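Local structure of protein tudor (Drosophila melanogaster, 3NTK) at residues V55-P59 with E79-I83; L73-C78 with V90-F94. The protein recognises methylated arginines of the Piwi protein Aubergine through extended Tudor domains, of which this is the last, and is required for germ cell formation. All blocks are in the same frame, centred on the assembly; numbering follows the deposited sequence.

Interaction 1 (V55-P59 with E79-I83)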
# COMPACT_ATOMS: atom_id res chain seq x y z
N VAL A 55 11.56 6.36 -9.16
CA VAL A 55 10.25 6.75 -9.64
C VAL A 55 10.03 5.79 -10.80
O VAL A 55 10.86 5.69 -11.69
CB VAL A 55 10.26 8.21 -10.17
CG1 VAL A 55 8.91 8.55 -10.77
CG2 VAL A 55 10.57 9.16 -9.02
N ALA A 56 8.91 5.06 -10.77
CA ALA A 56 8.63 4.09 -11.81
C ALA A 56 7.21 4.24 -12.34
O ALA A 56 6.30 4.66 -11.62
CB ALA A 56 8.85 2.68 -11.27
N GLN A 57 7.01 3.89 -13.60
CA GLN A 57 5.70 4.00 -14.20
C GLN A 57 4.91 2.70 -14.07
O GLN A 57 5.41 1.62 -14.35
CB GLN A 57 5.83 4.38 -15.68
CG GLN A 57 4.50 4.58 -16.37
CD GLN A 57 4.67 5.02 -17.81
OE1 GLN A 57 5.32 4.34 -18.61
NE2 GLN A 57 4.09 6.16 -18.15
N PHE A 58 3.67 2.83 -13.62
CA PHE A 58 2.77 1.69 -13.47
C PHE A 58 2.11 1.55 -14.85
O PHE A 58 1.30 2.38 -15.24
CB PHE A 58 1.71 2.01 -12.40
CG PHE A 58 0.74 0.89 -12.14
CD1 PHE A 58 1.11 -0.44 -12.34
CD2 PHE A 58 -0.52 1.16 -11.63
CE1 PHE A 58 0.22 -1.48 -12.02
CE2 PHE A 58 -1.42 0.13 -11.32
CZ PHE A 58 -1.04 -1.19 -11.51
N PRO A 59 2.47 0.49 -15.60
CA PRO A 59 1.95 0.21 -16.94
C PRO A 59 0.43 0.27 -17.09
O PRO A 59 -0.08 0.69 -18.12
CB PRO A 59 2.50 -1.18 -17.24
CG PRO A 59 3.79 -1.20 -16.49
CD PRO A 59 3.39 -0.58 -15.17
N GLU A 79 10.62 -5.86 -11.24
CA GLU A 79 9.38 -6.00 -10.50
C GLU A 79 9.55 -4.96 -9.41
O GLU A 79 10.55 -4.97 -8.68
CB GLU A 79 9.25 -7.39 -9.86
CG GLU A 79 7.89 -7.61 -9.22
CD GLU A 79 7.89 -8.72 -8.19
OE1 GLU A 79 8.35 -9.83 -8.51
OE2 GLU A 79 7.43 -8.48 -7.05
N VAL A 80 8.61 -4.03 -9.30
CA VAL A 80 8.72 -3.00 -8.29
C VAL A 80 7.52 -3.00 -7.36
O VAL A 80 6.48 -3.58 -7.65
CB VAL A 80 8.82 -1.59 -8.93
CG1 VAL A 80 9.99 -1.55 -9.90
CG2 VAL A 80 7.52 -1.23 -9.64
N HIS A 81 7.70 -2.35 -6.22
CA HIS A 81 6.65 -2.21 -5.23
C HIS A 81 6.40 -0.72 -5.07
O HIS A 81 7.32 0.03 -4.73
CB HIS A 81 7.09 -2.80 -3.89
CG HIS A 81 6.04 -2.70 -2.83
ND1 HIS A 81 6.04 -1.72 -1.86
CD2 HIS A 81 4.92 -3.44 -2.61
CE1 HIS A 81 4.98 -1.86 -1.09
NE2 HIS A 81 4.28 -2.89 -1.52
N PHE A 82 5.18 -0.28 -5.35
CA PHE A 82 4.84 1.13 -5.23
C PHE A 82 4.54 1.38 -3.75
O PHE A 82 3.46 1.10 -3.25
CB PHE A 82 3.65 1.44 -6.13
CG PHE A 82 3.96 1.29 -7.59
CD1 PHE A 82 4.86 2.15 -8.21
CD2 PHE A 82 3.39 0.26 -8.34
CE1 PHE A 82 5.18 1.99 -9.57
CE2 PHE A 82 3.71 0.10 -9.69
CZ PHE A 82 4.61 0.97 -10.30
N ILE A 83 5.54 1.92 -3.07
CA ILE A 83 5.45 2.14 -1.63
C ILE A 83 4.29 2.97 -1.10
O ILE A 83 3.88 2.80 0.05
CB ILE A 83 6.76 2.76 -1.09
CG1 ILE A 83 6.98 4.15 -1.68
CG2 ILE A 83 7.93 1.83 -1.42
CD1 ILE A 83 8.13 4.89 -1.02
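Phe82 turns its CG anti to its own carbonyl carbon (chi1 -65°), which carries the ring across the interior toward Ala56 and Phe58, while Phe58 holds CG anti to the backbone N (chi1 -179°), which sets its ring beside CE2 of Phe82. The two aromatic side chains cross at about a right angle, and their ring planes meet obliquely at 58°, with centroids 5.4 Å apart. The closest side-chain approach runs from Phe58 CB to Phe82 CZ, 3.7 Å, and Phe82 CE2 lies 3.8 Å from Phe58 CD1. On its other flank the Phe82 ring offers CE1 to the backbone: Ala56 O sits near the ring plane at its edge, 3.5 Å from CE1, where the weakly positive aromatic hydrogens suit a carbonyl oxygen. Ala56 CB also points inward, 4.1 Å from Phe82 CE1; its single methyl leaves room for the large ring. The branched Val80 puts CG2 over one face of Phe82, toward the rim, with a loose 4.4 Å approach to Ala56 CB. No hydrogen bond joins the segments, whose strands pass nearly at right angles. This is side-chain packing inside the SH3-like Tudor barrel: strand 63-72 lies between strands 53-58 and 78-82 in strand order, and its Tyr65 meets Phe82 edge-to-face, while Asn87 of strand 87-95 touches both phenylalanines.

Interaction 2 (L73-C78 with V90-F94)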
# COMPACT_ATOMS: atom_id res chain seq x y z
N LEU A 73 14.75 -8.13 -13.61
CA LEU A 73 14.49 -9.13 -14.64
C LEU A 73 15.26 -8.81 -15.92
O LEU A 73 16.11 -7.92 -15.93
CB LEU A 73 12.99 -9.17 -14.95
CG LEU A 73 12.05 -9.30 -13.75
CD1 LEU A 73 10.61 -9.13 -14.22
CD2 LEU A 73 12.24 -10.66 -13.09
N ASP A 74 14.95 -9.53 -16.99
CA ASP A 74 15.63 -9.31 -18.26
C ASP A 74 14.99 -8.21 -19.09
O ASP A 74 13.84 -7.82 -18.84
CB ASP A 74 15.66 -10.61 -19.08
CG ASP A 74 16.45 -11.71 -18.40
OD1 ASP A 74 15.99 -12.22 -17.36
OD2 ASP A 74 17.55 -12.05 -18.90
N ASP A 75 15.74 -7.71 -20.06
CA ASP A 75 15.27 -6.66 -20.95
C ASP A 75 14.94 -5.36 -20.23
O ASP A 75 13.94 -4.70 -20.54
CB ASP A 75 14.06 -7.15 -21.74
CG ASP A 75 14.36 -8.38 -22.56
OD1 ASP A 75 15.35 -8.35 -23.32
OD2 ASP A 75 13.62 -9.38 -22.45
N GLY A 76 15.78 -4.99 -19.27
CA GLY A 76 15.57 -3.76 -18.52
C GLY A 76 14.29 -3.73 -17.70
O GLY A 76 13.86 -2.67 -17.26
N LYS A 77 13.69 -4.90 -17.49
CA LYS A 77 12.46 -4.99 -16.71
C LYS A 77 12.78 -5.22 -15.24
O LYS A 77 13.78 -5.84 -14.90
CB LYS A 77 11.58 -6.14 -17.19
CG LYS A 77 11.04 -6.02 -18.60
CD LYS A 77 10.17 -7.23 -18.90
CE LYS A 77 9.56 -7.17 -20.29
NZ LYS A 77 8.64 -8.32 -20.50
N CYS A 78 11.90 -4.73 -14.37
CA CYS A 78 12.05 -4.91 -12.93
C CYS A 78 10.69 -5.06 -12.29
O CYS A 78 9.70 -4.47 -12.75
CB CYS A 78 12.73 -3.70 -12.28
SG CYS A 78 14.50 -3.51 -12.54
N VAL A 90 5.44 -5.12 -12.87
CA VAL A 90 6.66 -5.21 -13.66
C VAL A 90 6.65 -4.00 -14.58
O VAL A 90 5.63 -3.72 -15.22
CB VAL A 90 6.68 -6.49 -14.52
CG1 VAL A 90 7.93 -6.51 -15.40
CG2 VAL A 90 6.64 -7.72 -13.62
N THR A 91 7.76 -3.28 -14.64
CA THR A 91 7.84 -2.09 -15.48
C THR A 91 9.23 -1.94 -16.10
O THR A 91 10.17 -2.62 -15.69
CB THR A 91 7.51 -0.82 -14.68
OG1 THR A 91 7.54 0.32 -15.54
CG2 THR A 91 8.51 -0.62 -13.55
N GLN A 92 9.35 -1.06 -17.08
CA GLN A 92 10.62 -0.81 -17.76
C GLN A 92 10.98 0.66 -17.69
O GLN A 92 12.06 1.06 -18.11
CB GLN A 92 10.54 -1.21 -19.23
CG GLN A 92 10.31 -2.69 -19.49
CD GLN A 92 10.33 -3.01 -20.98
OE1 GLN A 92 9.53 -2.47 -21.75
NE2 GLN A 92 11.24 -3.89 -21.38
N GLN A 93 10.08 1.48 -17.15
CA GLN A 93 10.31 2.91 -17.08
C GLN A 93 10.68 3.39 -15.68
O GLN A 93 9.85 3.35 -14.77
CB GLN A 93 9.07 3.66 -17.58
CG GLN A 93 8.62 3.25 -18.98
CD GLN A 93 9.73 3.36 -20.02
OE1 GLN A 93 10.53 4.29 -19.99
NE2 GLN A 93 9.78 2.41 -20.95
N PHE A 94 11.92 3.83 -15.52
CA PHE A 94 12.39 4.31 -14.22
C PHE A 94 13.05 5.67 -14.34
O PHE A 94 13.82 5.92 -15.28
CB PHE A 94 13.41 3.34 -13.63
CG PHE A 94 13.01 1.90 -13.72
CD1 PHE A 94 13.33 1.15 -14.85
CD2 PHE A 94 12.30 1.30 -12.69
CE1 PHE A 94 12.95 -0.19 -14.95
CE2 PHE A 94 11.92 -0.04 -12.78
CZ PHE A 94 12.24 -0.78 -13.91
O HOH W 1 14.41 -0.43 -18.62
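A type I' turn, Asp74 to Lys77, joins strands 63-72 and 78-82, and the contact fastens this hairpin end to the segment 90-94. Cys78 and Thr91 form an antiparallel hydrogen-bonded pair: Cys78 N donates to Thr91 O and Thr91 N to Cys78 O, both at 3.0 Å. Gln92, extended beyond CG, has the length to carry NE2 to Asp75 O at 2.9 Å; the bond is bent, 138° at the hydrogen, and the acceptor lies 20° out of the amide plane. The same side chain runs obliquely past Lys77, whose methylene CG is 3.5 Å from Gln92 CG. A water donates to both Gly76 O and Gln92 O, bridging the carbonyls. Gly76 suits the turn because glycine readily takes the positive phi that a type I' turn requires. On the buried side, Phe94 points its ring end at Cys78, with CZ 3.4 Å from CB; a small side chain lets the large ring come this close, and SG lies obliquely 4.7 Å from the ring centroid. Gly76 O meets the ring at its edge, 3.5 Å from Phe94 CE1. Farther out, Leu73 CD1 rests on Val90 CG1, 3.9 Å away. Thr91 OG1 hydrogen-bonds to Gln57 O of strand 53-58 and accepts from Gln93 N, an ST turn. A two-residue I' turn is characteristic of tight beta hairpins, here one in the Tudor domain's antiparallel sheet.

Overall arrangement
Following the chain from the N terminus, 55-59 comes first, on strand 53-58; the chain then passes through strand 63-72 into the turn 73-78, enters 79-83, and reaches 90-94 on strand 87-95. Interaction 1 closes the loop from 55-59 to 79-83, and interaction 2 the one from 73-78 to 90-94. Because 73-78 lies inside the first loop and 90-94 beyond it, the two cross. Their centres are about 10 Å apart. Interaction 1 spans strands 53-58 and 78-82 across the interior; interaction 2 joins the turn and the start of 78-82 to 87-95. Strand 53-58 pairs with 87-95, completing the circuit, and there Gln57 O and Thr91 OG1 are 2.8 Å apart.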